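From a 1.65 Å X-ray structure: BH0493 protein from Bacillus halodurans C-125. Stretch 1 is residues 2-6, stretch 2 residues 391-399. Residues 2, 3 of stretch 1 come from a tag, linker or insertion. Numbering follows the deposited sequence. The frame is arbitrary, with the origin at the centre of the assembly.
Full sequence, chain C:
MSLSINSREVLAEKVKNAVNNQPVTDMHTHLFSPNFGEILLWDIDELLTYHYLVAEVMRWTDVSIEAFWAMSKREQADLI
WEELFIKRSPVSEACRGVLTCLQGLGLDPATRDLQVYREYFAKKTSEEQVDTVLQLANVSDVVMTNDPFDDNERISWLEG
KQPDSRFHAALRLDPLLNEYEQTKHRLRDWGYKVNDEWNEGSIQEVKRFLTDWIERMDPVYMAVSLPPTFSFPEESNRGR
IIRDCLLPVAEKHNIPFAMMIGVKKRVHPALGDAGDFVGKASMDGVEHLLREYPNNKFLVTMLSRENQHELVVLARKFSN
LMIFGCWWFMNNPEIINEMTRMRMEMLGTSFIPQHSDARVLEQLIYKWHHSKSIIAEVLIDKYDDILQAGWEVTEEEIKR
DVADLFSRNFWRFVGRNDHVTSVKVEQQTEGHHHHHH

Stretch 1, residues 2-6: SLSIN
Stretch 2, residues 391-399: WEVTEEEIK

The irregular N-terminal segment 2-6 runs along the loop 391-394 and the first turn of the helix that starts at E395 and continues beyond the stretch, with S2 to I5 in contact and N6 (-93/-17) outside it; S2 and L3 come from the expression tag. In register, S4 lies nearest T394, CA to CA 4.7 Å. Backbone: S4 is nearly fully extended (phi/psi -157/-176), I5 (-84/122) and V393 (-98/133) are extended, and E395 to K399 are helical near -63/-40. One main-chain hydrogen bond joins the stretches, I5 N to V393 O (3.1 Å, 150° at the hydrogen); S4 CB also packs 3.3 Å from V393 O, and L3 O rests 3.6 Å from T394 CG2, both van der Waals contacts. Polar side chains: S2 OG (chi1 m) lies 3.0 Å from E392 OE2, a weak hydrogen bond, with E392 m, t. Waters: water 1 links S2 O (2.4 Å), S4 OG (2.5 Å; chi1 p) and E392 OE1 (2.4 Å); water 2 bonds S4 OG (2.6 Å), donates to I5 O (2.8 Å) and weakly accepts from V393 N (3.4 Å). Apolar: the CA-to-CB bond of I5 (m, t) points toward stretch 2, and I5 CD1 meets CD1 of I398 (m, t) at 3.4 Å. Helix start: T394 (chi1 p) caps through E397 N to T394 OG1 (3.1 Å), reciprocated by T394 N to E397 OE1 (3.0 Å).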

# COMPACT_ATOMS: atom_id res chain seq x y z
N SER C 2 36.96 -9.12 -16.64
CA SER C 2 35.64 -8.60 -17.13
C SER C 2 34.67 -9.67 -17.68
O SER C 2 33.58 -9.32 -18.16
CB SER C 2 35.83 -7.46 -18.12
OG SER C 2 36.12 -6.27 -17.42
N LEU C 3 35.05 -10.95 -17.57
CA LEU C 3 34.11 -12.04 -17.83
C LEU C 3 32.91 -11.81 -16.92
O LEU C 3 33.07 -11.64 -15.71
CB LEU C 3 34.71 -13.42 -17.50
CG LEU C 3 33.76 -14.64 -17.41
CD1 LEU C 3 33.04 -14.87 -18.72
CD2 LEU C 3 34.54 -15.90 -16.99
N SER C 4 31.72 -11.79 -17.51
CA SER C 4 30.53 -11.47 -16.73
C SER C 4 29.30 -12.05 -17.40
O SER C 4 29.37 -12.69 -18.48
CB SER C 4 30.38 -9.97 -16.57
OG SER C 4 30.19 -9.33 -17.84
N ILE C 5 28.15 -11.74 -16.82
CA ILE C 5 26.92 -12.48 -17.19
C ILE C 5 26.33 -11.86 -18.41
O ILE C 5 25.98 -10.66 -18.42
CB ILE C 5 25.93 -12.51 -15.96
CG1 ILE C 5 26.58 -13.37 -14.89
CG2 ILE C 5 24.58 -13.02 -16.46
CD1 ILE C 5 25.80 -13.63 -13.65
N ASN C 6 26.18 -12.68 -19.48
CA ASN C 6 25.90 -12.15 -20.80
C ASN C 6 24.42 -12.08 -21.15
O ASN C 6 24.03 -11.36 -22.10
CB ASN C 6 26.63 -13.00 -21.88
CG ASN C 6 26.72 -12.30 -23.24
OD1 ASN C 6 27.33 -11.23 -23.39
ND2 ASN C 6 26.17 -12.94 -24.26
N TRP C 391 26.61 -2.15 -16.58
CA TRP C 391 27.43 -2.67 -15.50
C TRP C 391 27.74 -4.15 -15.75
O TRP C 391 26.94 -4.86 -16.36
CB TRP C 391 26.66 -2.52 -14.21
CG TRP C 391 27.46 -2.78 -12.99
CD1 TRP C 391 27.35 -3.86 -12.18
CD2 TRP C 391 28.45 -1.94 -12.41
NE1 TRP C 391 28.22 -3.77 -11.13
CE2 TRP C 391 28.92 -2.60 -11.25
CE3 TRP C 391 29.02 -0.71 -12.77
CZ2 TRP C 391 29.92 -2.06 -10.43
CZ3 TRP C 391 29.99 -0.16 -11.94
CH2 TRP C 391 30.44 -0.83 -10.78
N GLU C 392 28.94 -4.61 -15.35
CA GLU C 392 29.26 -6.01 -15.51
C GLU C 392 29.10 -6.72 -14.18
O GLU C 392 29.92 -6.52 -13.27
CB GLU C 392 30.68 -6.16 -16.01
CG GLU C 392 30.74 -5.94 -17.50
CD GLU C 392 32.10 -6.23 -18.07
OE1 GLU C 392 32.14 -6.39 -19.31
OE2 GLU C 392 33.09 -6.31 -17.28
N VAL C 393 28.10 -7.59 -14.08
CA VAL C 393 27.88 -8.36 -12.84
C VAL C 393 28.49 -9.71 -13.00
O VAL C 393 28.26 -10.37 -14.03
CB VAL C 393 26.34 -8.54 -12.59
CG1 VAL C 393 26.03 -9.46 -11.32
CG2 VAL C 393 25.63 -7.17 -12.49
N THR C 394 29.25 -10.17 -11.99
CA THR C 394 29.82 -11.53 -12.05
C THR C 394 29.10 -12.45 -11.08
O THR C 394 28.43 -11.97 -10.12
CB THR C 394 31.32 -11.49 -11.64
OG1 THR C 394 31.42 -11.20 -10.25
CG2 THR C 394 32.04 -10.38 -12.46
N GLU C 395 29.25 -13.75 -11.33
CA GLU C 395 28.65 -14.76 -10.46
C GLU C 395 29.24 -14.64 -9.04
O GLU C 395 28.51 -14.81 -8.06
CB GLU C 395 28.78 -16.15 -11.06
CG GLU C 395 28.08 -17.24 -10.21
CD GLU C 395 28.10 -18.57 -10.86
OE1 GLU C 395 28.99 -18.79 -11.72
OE2 GLU C 395 27.23 -19.39 -10.53
N GLU C 396 30.52 -14.27 -8.94
CA GLU C 396 31.14 -14.12 -7.62
C GLU C 396 30.50 -12.97 -6.84
O GLU C 396 30.27 -13.09 -5.61
CB GLU C 396 32.67 -13.97 -7.68
CG GLU C 396 33.36 -15.32 -7.97
CD GLU C 396 32.91 -16.46 -7.01
OE1 GLU C 396 33.19 -16.34 -5.79
OE2 GLU C 396 32.25 -17.44 -7.46
N GLU C 397 30.17 -11.88 -7.55
CA GLU C 397 29.50 -10.76 -6.90
C GLU C 397 28.09 -11.12 -6.45
O GLU C 397 27.68 -10.70 -5.35
CB GLU C 397 29.48 -9.54 -7.80
CG GLU C 397 30.90 -8.92 -7.96
CD GLU C 397 31.00 -8.00 -9.17
OE1 GLU C 397 30.09 -8.05 -10.00
OE2 GLU C 397 32.02 -7.28 -9.27
N ILE C 398 27.36 -11.86 -7.29
CA ILE C 398 25.99 -12.31 -6.92
C ILE C 398 26.13 -13.19 -5.64
O ILE C 398 25.38 -13.01 -4.67
CB ILE C 398 25.36 -13.12 -8.04
CG1 ILE C 398 25.07 -12.19 -9.22
CG2 ILE C 398 24.08 -13.85 -7.53
CD1 ILE C 398 24.65 -12.97 -10.48
N LYS C 399 27.13 -14.08 -5.63
CA LYS C 399 27.30 -14.99 -4.46
C LYS C 399 27.57 -14.19 -3.18
O LYS C 399 26.97 -14.47 -2.14
CB LYS C 399 28.42 -15.99 -4.76
CG LYS C 399 27.89 -17.09 -5.66
CD LYS C 399 29.03 -18.07 -5.98
CE LYS C 399 28.53 -19.17 -6.91
NZ LYS C 399 29.44 -20.35 -6.91
O HOH W 1 31.81 -8.74 -19.70
O HOH W 2 27.74 -8.73 -17.29